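Local coordinates for protein transcriptional activator TenA-1 (Sulfolobus solfataricus P2, PDB 2QZC) that probably acts as a TenA-type thiaminase, cleaving thiamine or related compounds, and adopts the all-helical heme oxygenase-like fold, at residues Arg117-Tyr122 against Asn128-Ala133; Trp134-Phe139 against Asn194-Glu199; Asp146-Ser151 against Lys157-Phe162. One frame throughout, in Å; residues are numbered along the deposited sequence. Where two conformers were deposited one is given.

Interaction 1: residues Arg117-Tyr122 against Asn128-Ala133; sequences RHLYYY and NKFLVA. With GOL (glycerol), chain E.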
# COMPACT_ATOMS: atom_id res chain seq x y z
N ARG A 117 -13.03 6.18 11.73
CA ARG A 117 -12.07 6.90 12.57
C ARG A 117 -11.33 5.98 13.54
O ARG A 117 -10.15 6.23 13.88
CB ARG A 117 -12.70 8.13 13.23
CG ARG A 117 -12.68 9.37 12.37
CD ARG A 117 -13.30 9.21 11.00
NE ARG A 117 -13.24 10.45 10.24
CZ ARG A 117 -13.49 10.54 8.94
NH1 ARG A 117 -13.85 9.48 8.23
NH2 ARG A 117 -13.44 11.73 8.37
N HIS A 118 -11.99 4.92 13.98
CA HIS A 118 -11.38 3.85 14.83
C HIS A 118 -10.21 3.19 14.07
O HIS A 118 -9.10 3.05 14.60
CB HIS A 118 -12.50 2.85 15.16
CG HIS A 118 -12.09 1.53 15.76
ND1 HIS A 118 -11.68 1.38 17.07
CD2 HIS A 118 -12.18 0.29 15.24
CE1 HIS A 118 -11.52 0.09 17.31
NE2 HIS A 118 -11.83 -0.59 16.23
N LEU A 119 -10.43 2.80 12.81
CA LEU A 119 -9.36 2.17 12.00
C LEU A 119 -8.20 3.14 11.80
O LEU A 119 -7.05 2.74 11.93
CB LEU A 119 -9.89 1.68 10.65
CG LEU A 119 -10.94 0.59 10.72
CD1 LEU A 119 -11.37 0.23 9.29
CD2 LEU A 119 -10.44 -0.65 11.46
N TYR A 120 -8.50 4.42 11.48
CA TYR A 120 -7.41 5.37 11.32
C TYR A 120 -6.60 5.54 12.60
O TYR A 120 -5.36 5.70 12.54
CB TYR A 120 -7.92 6.74 10.84
CG TYR A 120 -8.31 6.87 9.38
CD1 TYR A 120 -7.33 6.83 8.40
CD2 TYR A 120 -9.64 7.07 8.96
CE1 TYR A 120 -7.66 7.03 7.08
CE2 TYR A 120 -9.97 7.27 7.64
CZ TYR A 120 -8.96 7.18 6.68
OH TYR A 120 -9.30 7.40 5.37
N TYR A 121 -7.28 5.60 13.75
CA TYR A 121 -6.62 5.82 15.02
C TYR A 121 -5.53 4.77 15.24
O TYR A 121 -4.36 5.12 15.53
CB TYR A 121 -7.64 5.84 16.17
CG TYR A 121 -6.97 5.92 17.53
CD1 TYR A 121 -6.46 7.10 17.98
CD2 TYR A 121 -6.87 4.82 18.35
CE1 TYR A 121 -5.79 7.20 19.21
CE2 TYR A 121 -6.21 4.90 19.59
CZ TYR A 121 -5.69 6.10 20.01
OH TYR A 121 -5.04 6.18 21.23
N TYR A 122 -5.89 3.52 15.10
CA TYR A 122 -4.92 2.44 15.33
C TYR A 122 -3.87 2.35 14.22
O TYR A 122 -2.70 2.11 14.51
CB TYR A 122 -5.63 1.09 15.61
CG TYR A 122 -6.29 1.16 16.95
CD1 TYR A 122 -5.52 1.27 18.10
CD2 TYR A 122 -7.68 1.20 17.07
CE1 TYR A 122 -6.14 1.42 19.37
CE2 TYR A 122 -8.29 1.35 18.32
CZ TYR A 122 -7.51 1.45 19.44
OH TYR A 122 -8.10 1.63 20.69
N ASN A 128 0.29 -3.85 14.62
CA ASN A 128 -0.43 -4.93 15.31
C ASN A 128 -1.83 -4.49 15.77
O ASN A 128 -2.79 -5.24 15.63
CB ASN A 128 0.36 -5.48 16.51
CG ASN A 128 1.59 -6.25 16.11
OD1 ASN A 128 1.80 -6.58 14.95
ND2 ASN A 128 2.40 -6.62 17.11
N LYS A 129 -1.95 -3.28 16.32
CA LYS A 129 -3.27 -2.78 16.76
C LYS A 129 -4.21 -2.62 15.58
O LYS A 129 -5.39 -2.97 15.67
CB LYS A 129 -3.10 -1.47 17.52
CG LYS A 129 -2.37 -1.61 18.85
CD LYS A 129 -2.28 -0.32 19.62
CE LYS A 129 -1.49 -0.52 20.92
NZ LYS A 129 -1.30 0.77 21.62
N PHE A 130 -3.73 -2.05 14.47
CA PHE A 130 -4.56 -1.94 13.28
C PHE A 130 -5.00 -3.31 12.79
O PHE A 130 -6.17 -3.53 12.45
CB PHE A 130 -3.87 -1.17 12.15
CG PHE A 130 -4.62 -1.27 10.85
CD1 PHE A 130 -5.77 -0.52 10.65
CD2 PHE A 130 -4.29 -2.26 9.88
CE1 PHE A 130 -6.52 -0.66 9.48
CE2 PHE A 130 -5.06 -2.40 8.74
CZ PHE A 130 -6.16 -1.60 8.56
N LEU A 131 -4.06 -4.25 12.69
CA LEU A 131 -4.35 -5.60 12.19
C LEU A 131 -5.44 -6.28 13.00
O LEU A 131 -6.36 -6.85 12.42
CB LEU A 131 -3.03 -6.42 12.15
CG LEU A 131 -3.10 -7.82 11.63
CD1 LEU A 131 -3.67 -7.92 10.21
CD2 LEU A 131 -1.67 -8.40 11.75
N VAL A 132 -5.37 -6.18 14.32
CA VAL A 132 -6.40 -6.73 15.17
C VAL A 132 -7.73 -5.98 14.92
O VAL A 132 -8.80 -6.63 14.81
CB VAL A 132 -5.99 -6.75 16.65
CG1 VAL A 132 -7.12 -7.12 17.57
CG2 VAL A 132 -4.80 -7.73 16.82
N ALA A 133 -7.69 -4.64 14.80
CA ALA A 133 -8.91 -3.87 14.55
C ALA A 133 -9.57 -4.19 13.22
O ALA A 133 -10.78 -4.04 13.08
CB ALA A 133 -8.60 -2.38 14.63
C1 GOL E . -3.94 2.19 22.46
O1 GOL E . -4.36 3.60 22.61
C2 GOL E . -4.71 1.07 23.23
O2 GOL E . -4.18 -0.22 23.07
C3 GOL E . -6.21 0.95 23.00
O3 GOL E . -6.68 2.24 22.69
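Y122 turns its CG beside the backbone N and anti to the carbonyl carbon (chi1 -70°), which sets the ring across the K129 side chain, while F130 has CG anti to its backbone N (chi1 170°), which brings the CD1 edge of its ring to L119 O. The backbones come nearest at this pair, Y122 CA lying 4.8 Å from F130 CA. K129 runs extended beyond CG, and its chain crosses the Y122 side chain at about a right angle; K129 CB lies 3.7 Å from Y122 CD1, approaching the ring obliquely. Further along, L119 O meets the edge of the F130 ring at CD1 (3.7 Å), and L119 CD2 rests 4.1 Å from A133 CB. The small A133 side chain points at the partner helix, where H118 NE2 also approaches it; that nitrogen is hydrogen-bonded to S195 of helix 186-208. Within 117-122, Y121 CD2 stands over the centre of the Y122 ring, 3.5 Å above its plane, backing the ring from one face. At the outer end, a glycerol probably left from crystallisation is hydrogen-bonded through O1 to Y121 OH (3.0 Å) and through O3 to Y122 OH, with a weak bond from K129 NZ to O2. Replacing Y122 with alanine would probably open a gap beside K129 CB and leave the Y121 edge without the ring it leans on. The axes pass 8.7 Å apart at 154°, with a short connection between the segments, as expected of an antiparallel helical hairpin, here formed by helices 110-125 and 127-148 of the heme oxygenase-like fold.

Interaction 2: residues Trp134-Phe139 against Asn194-Glu199; sequences WTPCMF and NSVRFE. With IMD (imidazole), chain C.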
# COMPACT_ATOMS: atom_id res chain seq x y z
N TRP A 134 -8.77 -4.57 12.24
CA TRP A 134 -9.20 -4.85 10.87
C TRP A 134 -9.71 -6.28 10.67
O TRP A 134 -10.47 -6.54 9.74
CB TRP A 134 -7.97 -4.61 9.97
CG TRP A 134 -8.16 -4.66 8.51
CD1 TRP A 134 -9.21 -4.17 7.80
CD2 TRP A 134 -7.25 -5.22 7.54
NE1 TRP A 134 -8.99 -4.35 6.45
CE2 TRP A 134 -7.81 -4.99 6.26
CE3 TRP A 134 -6.01 -5.85 7.65
CZ2 TRP A 134 -7.18 -5.45 5.06
CZ3 TRP A 134 -5.37 -6.28 6.47
CH2 TRP A 134 -5.95 -6.06 5.21
N THR A 135 -9.33 -7.21 11.54
CA THR A 135 -9.65 -8.63 11.35
C THR A 135 -11.14 -8.94 11.36
O THR A 135 -11.58 -9.69 10.52
CB THR A 135 -8.85 -9.49 12.32
OG1 THR A 135 -7.46 -9.33 12.00
CG2 THR A 135 -9.20 -10.97 12.15
N PRO A 136 -11.95 -8.32 12.27
CA PRO A 136 -13.40 -8.65 12.22
C PRO A 136 -14.08 -8.39 10.87
O PRO A 136 -14.82 -9.25 10.38
CB PRO A 136 -13.97 -7.78 13.34
CG PRO A 136 -12.82 -7.72 14.34
CD PRO A 136 -11.63 -7.52 13.47
N CYS A 137 -13.80 -7.26 10.25
CA CYS A 137 -14.35 -6.94 8.95
C CYS A 137 -13.93 -7.97 7.90
O CYS A 137 -14.76 -8.52 7.17
CB CYS A 137 -13.83 -5.57 8.56
SG CYS A 137 -14.19 -5.16 6.94
N MSE A 138 -12.64 -8.27 7.86
CA MSE A 138 -12.13 -9.15 6.80
C MSE A 138 -12.52 -10.59 6.99
O MSE A 138 -13.12 -11.21 6.10
CB MSE A 138 -10.61 -8.99 6.71
CG MSE A 138 -10.15 -7.58 6.36
SE MSE A 138 -10.80 -6.85 4.65
CE MSE A 138 -10.04 -8.13 3.48
N PHE A 139 -12.26 -11.10 8.17
CA PHE A 139 -12.55 -12.51 8.47
C PHE A 139 -14.04 -12.75 8.55
O PHE A 139 -14.54 -13.74 8.00
CB PHE A 139 -11.85 -12.96 9.78
CG PHE A 139 -11.98 -14.45 10.06
CD1 PHE A 139 -11.10 -15.31 9.45
CD2 PHE A 139 -12.96 -14.94 10.90
CE1 PHE A 139 -11.19 -16.66 9.68
CE2 PHE A 139 -13.07 -16.32 11.11
CZ PHE A 139 -12.19 -17.16 10.49
N ASN A 194 -14.29 -3.94 20.05
CA ASN A 194 -14.84 -2.67 19.54
C ASN A 194 -15.18 -2.78 18.06
O ASN A 194 -16.26 -2.34 17.63
CB ASN A 194 -13.98 -1.44 19.82
CG ASN A 194 -14.19 -0.88 21.21
OD1 ASN A 194 -15.13 -1.30 21.92
ND2 ASN A 194 -13.35 0.08 21.62
N SER A 195 -14.28 -3.38 17.26
CA SER A 195 -14.59 -3.58 15.84
C SER A 195 -15.83 -4.44 15.61
O SER A 195 -16.67 -4.12 14.74
CB SER A 195 -13.40 -4.13 15.09
OG SER A 195 -12.37 -3.16 14.99
N VAL A 196 -15.98 -5.50 16.42
CA VAL A 196 -17.19 -6.34 16.32
C VAL A 196 -18.44 -5.52 16.70
O VAL A 196 -19.48 -5.60 16.03
CB VAL A 196 -17.07 -7.64 17.16
CG1 VAL A 196 -18.40 -8.42 17.12
CG2 VAL A 196 -15.90 -8.49 16.65
N ARG A 197 -18.35 -4.70 17.74
CA ARG A 197 -19.49 -3.83 18.10
C ARG A 197 -19.82 -2.89 16.93
O ARG A 197 -21.00 -2.66 16.64
CB ARG A 197 -19.23 -3.00 19.33
CG ARG A 197 -19.12 -3.83 20.63
CD ARG A 197 -18.98 -2.89 21.84
NE ARG A 197 -18.75 -3.66 23.07
CZ ARG A 197 -19.68 -4.27 23.79
NH1 ARG A 197 -20.95 -4.28 23.43
NH2 ARG A 197 -19.29 -4.90 24.90
N PHE A 198 -18.81 -2.36 16.25
CA PHE A 198 -19.07 -1.47 15.13
C PHE A 198 -19.72 -2.22 13.96
O PHE A 198 -20.54 -1.64 13.24
CB PHE A 198 -17.80 -0.75 14.66
CG PHE A 198 -17.30 0.30 15.60
CD1 PHE A 198 -18.12 1.38 15.89
CD2 PHE A 198 -15.98 0.36 16.01
CE1 PHE A 198 -17.68 2.42 16.72
CE2 PHE A 198 -15.54 1.34 16.84
CZ PHE A 198 -16.36 2.39 17.20
N GLU A 199 -19.33 -3.46 13.72
CA GLU A 199 -19.95 -4.27 12.65
C GLU A 199 -21.43 -4.48 12.92
O GLU A 199 -22.29 -4.30 12.05
CB GLU A 199 -19.25 -5.61 12.52
CG GLU A 199 -17.88 -5.53 11.88
CD GLU A 199 -17.92 -5.17 10.42
OE1 GLU A 199 -19.00 -5.25 9.77
OE2 GLU A 199 -16.85 -4.79 9.87
N1 IMD C . -17.62 -3.60 7.47
C2 IMD C . -17.45 -3.86 6.19
N3 IMD C . -18.09 -2.93 5.51
C4 IMD C . -18.63 -2.05 6.37
C5 IMD C . -18.32 -2.47 7.64
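E199 OE2 has two hydrogen-bond partners and also touches the facing helix, lying 3.4 Å from C137 CB. The first is N1 of a bound imidazole, which donates to OE2 at 2.8 Å with an N-H...O angle of 163°, close to straight; the other is the hydroxyl of Y115 on helix 110-125. The E199 chain is bent at chi2 (-69°), a turn that brings the carboxylate back beside C137 instead of letting it run on straight. The imidazole is hydrogen-bonded on to D48, and in the deposited conformer given for C137, one of two, the sulfur also faces it. Imidazole probably comes from the crystallisation liquor, but a small nitrogen ring held between two acidic residues and a cysteine is consistent with the substrate pocket of a TenA enzyme, which lies among the helices of this heme oxygenase-like fold. Away from that pocket the contact is apolar. P136 has its CB directed at helix 186-208, and the ring carbons make the contact: CG meets S195 CB at 3.7 Å, and CB reaches V196 CG2 at 3.9 Å, P136 and V196 crossing at about a right angle. P136 has no N-H to give, and the helix is kinked there, the nitrogens of P136 and C137 making no bond to the preceding turn. S195 gives P136 its CB and turns OG away from the ring, to hydrogen bonds with A133 O and H118 NE2. The two segments run at 47° with their axes 8.5 Å apart, and V196 packs further on L18 and W19 of helix 18-23.

Interaction 3: residues Asp146-Ser151 against Lys157-Phe162; sequences DYVIDS and KTWASF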
# COMPACT_ATOMS: atom_id res chain seq x y z
N ASP A 146 -19.74 -17.08 2.79
CA ASP A 146 -19.99 -18.54 2.67
C ASP A 146 -21.44 -18.90 2.99
O ASP A 146 -21.96 -19.90 2.45
CB ASP A 146 -19.08 -19.34 3.59
CG ASP A 146 -17.62 -19.26 3.20
OD1 ASP A 146 -17.26 -18.85 2.07
OD2 ASP A 146 -16.82 -19.63 4.08
N TYR A 147 -22.08 -18.14 3.86
CA TYR A 147 -23.46 -18.37 4.24
C TYR A 147 -24.45 -17.82 3.21
O TYR A 147 -25.36 -18.53 2.73
CB TYR A 147 -23.73 -17.76 5.60
CG TYR A 147 -25.12 -17.93 6.13
CD1 TYR A 147 -25.62 -19.18 6.45
CD2 TYR A 147 -25.93 -16.83 6.34
CE1 TYR A 147 -26.94 -19.31 6.96
CE2 TYR A 147 -27.22 -16.94 6.84
CZ TYR A 147 -27.72 -18.18 7.16
OH TYR A 147 -29.01 -18.24 7.66
N VAL A 148 -24.27 -16.56 2.85
CA VAL A 148 -25.19 -15.86 1.97
C VAL A 148 -25.15 -16.32 0.51
O VAL A 148 -26.13 -16.09 -0.23
CB VAL A 148 -24.99 -14.32 2.12
CG1 VAL A 148 -25.89 -13.46 1.17
CG2 VAL A 148 -25.24 -13.89 3.58
N ILE A 149 -24.07 -16.99 0.09
CA ILE A 149 -23.98 -17.50 -1.31
C ILE A 149 -25.12 -18.44 -1.67
O ILE A 149 -25.45 -18.56 -2.84
CB ILE A 149 -22.58 -18.15 -1.58
CG1 ILE A 149 -22.29 -18.31 -3.08
CG2 ILE A 149 -22.39 -19.45 -0.79
CD1 ILE A 149 -22.24 -17.03 -3.85
N ASP A 150 -25.73 -19.09 -0.66
CA ASP A 150 -26.87 -19.98 -0.89
C ASP A 150 -28.21 -19.26 -1.01
O ASP A 150 -29.24 -19.92 -1.17
CB ASP A 150 -26.94 -21.04 0.20
CG ASP A 150 -25.74 -21.97 0.16
OD1 ASP A 150 -25.19 -22.24 -0.93
OD2 ASP A 150 -25.35 -22.43 1.24
N SER A 151 -28.23 -17.93 -0.88
CA SER A 151 -29.46 -17.16 -1.07
C SER A 151 -30.13 -17.45 -2.41
O SER A 151 -29.44 -17.60 -3.41
CB SER A 151 -29.13 -15.66 -1.07
OG SER A 151 -30.32 -14.86 -1.12
N LYS A 157 -26.73 -13.21 -3.77
CA LYS A 157 -25.80 -14.24 -4.20
C LYS A 157 -24.58 -13.59 -4.90
O LYS A 157 -23.44 -13.99 -4.70
CB LYS A 157 -26.52 -15.23 -5.15
CG LYS A 157 -25.68 -16.40 -5.60
CD LYS A 157 -26.42 -17.35 -6.58
CE LYS A 157 -27.53 -18.10 -5.95
NZ LYS A 157 -27.13 -19.04 -4.86
N THR A 158 -24.84 -12.59 -5.74
CA THR A 158 -23.76 -11.87 -6.44
C THR A 158 -22.82 -11.18 -5.45
O THR A 158 -21.59 -11.30 -5.57
CB THR A 158 -24.31 -10.83 -7.43
OG1 THR A 158 -25.10 -11.49 -8.44
CG2 THR A 158 -23.17 -10.06 -8.14
N TRP A 159 -23.40 -10.47 -4.48
CA TRP A 159 -22.59 -9.82 -3.44
C TRP A 159 -21.74 -10.84 -2.72
O TRP A 159 -20.52 -10.66 -2.55
CB TRP A 159 -23.52 -9.10 -2.46
CG TRP A 159 -22.82 -8.50 -1.25
CD1 TRP A 159 -22.25 -7.26 -1.16
CD2 TRP A 159 -22.68 -9.11 0.02
NE1 TRP A 159 -21.71 -7.09 0.07
CE2 TRP A 159 -21.95 -8.20 0.83
CE3 TRP A 159 -23.03 -10.35 0.55
CZ2 TRP A 159 -21.61 -8.48 2.16
CZ3 TRP A 159 -22.67 -10.66 1.84
CH2 TRP A 159 -21.97 -9.71 2.65
N ALA A 160 -22.37 -11.94 -2.28
CA ALA A 160 -21.68 -12.98 -1.53
C ALA A 160 -20.59 -13.69 -2.31
O ALA A 160 -19.58 -14.10 -1.71
CB ALA A 160 -22.68 -14.01 -0.95
N SER A 161 -20.75 -13.79 -3.63
CA SER A 161 -19.79 -14.53 -4.46
C SER A 161 -18.39 -13.95 -4.37
O SER A 161 -17.43 -14.71 -4.45
CB SER A 161 -20.25 -14.63 -5.91
OG SER A 161 -20.19 -13.36 -6.55
N PHE A 162 -18.27 -12.63 -4.18
CA PHE A 162 -16.95 -12.06 -4.00
C PHE A 162 -16.27 -12.58 -2.70
O PHE A 162 -15.13 -13.04 -2.72
CB PHE A 162 -16.97 -10.56 -4.02
CG PHE A 162 -15.63 -9.96 -3.67
CD1 PHE A 162 -14.49 -10.30 -4.42
CD2 PHE A 162 -15.50 -9.14 -2.55
CE1 PHE A 162 -13.22 -9.80 -4.07
CE2 PHE A 162 -14.25 -8.61 -2.22
CZ PHE A 162 -13.11 -8.94 -2.98
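K157 folds back over the turn V148-S151: its CG is anti to the backbone N (chi1 -176°), then bends at chi3 and chi4 curl the amine onto the carbonyls of the facing segment. This is a tight turn between two consecutive helices of the heme oxygenase-like fold, a type I beta turn that leads from helix 127-148 toward helix 154-164. K157 NZ donates to I149 O at 2.7 Å, approaching in the carbonyl plane with a C=O...N angle of 156°, and more weakly to S151 O at 3.1 Å. A single amine thus bridges two carbonyls of the turn, and D150, whose OD1 stands 5.4 Å from NZ without contact, may add a modest electrostatic pull. I149 CD1 lies against the turn K157-S161, 3.4 Å from K157 O and 3.6 Å from S161 CA, and also packs beside K157 CG. Next to it A160 points its methyl at the turn, placing CB 3.4 Å from I149 N and against V148 CB, a close fit for which a small side chain leaves room. V148 CG1 approaches the W159 ring obliquely at 4.3 Å from CE3, while the indole itself meets F41 edge-to-face. S151 OG is hydrogen-bonded to M31 O, tying this corner to helix 26-32. S161 keeps its CB against I149 CD1 while its OG, set between the backbone N and the carbonyl carbon, turns back within its own helix to donate to T158 O at 2.7 Å.

In the fold
Following the chain from the N terminus, helix 110-125 arrives first, and interaction 1 closes the short connection between it and helix 127-148. Interaction 2 begins at the very next residue of that same helix and reaches across 54 intervening residues to helix 186-208, closing the long loop. Interaction 3 is nested inside that loop: it closes the five-residue link between the far end of helix 127-148 and helix 154-164. Helix 127-148 therefore serves all three. Interactions 1 and 2 touch through S195, whose OG is hydrogen-bonded to A133 O and H118 NE2, with H118 also packing on F198 and N194, whereas interactions 1 and 3 have centres 27 Å apart, on opposite sides of the chain's centre.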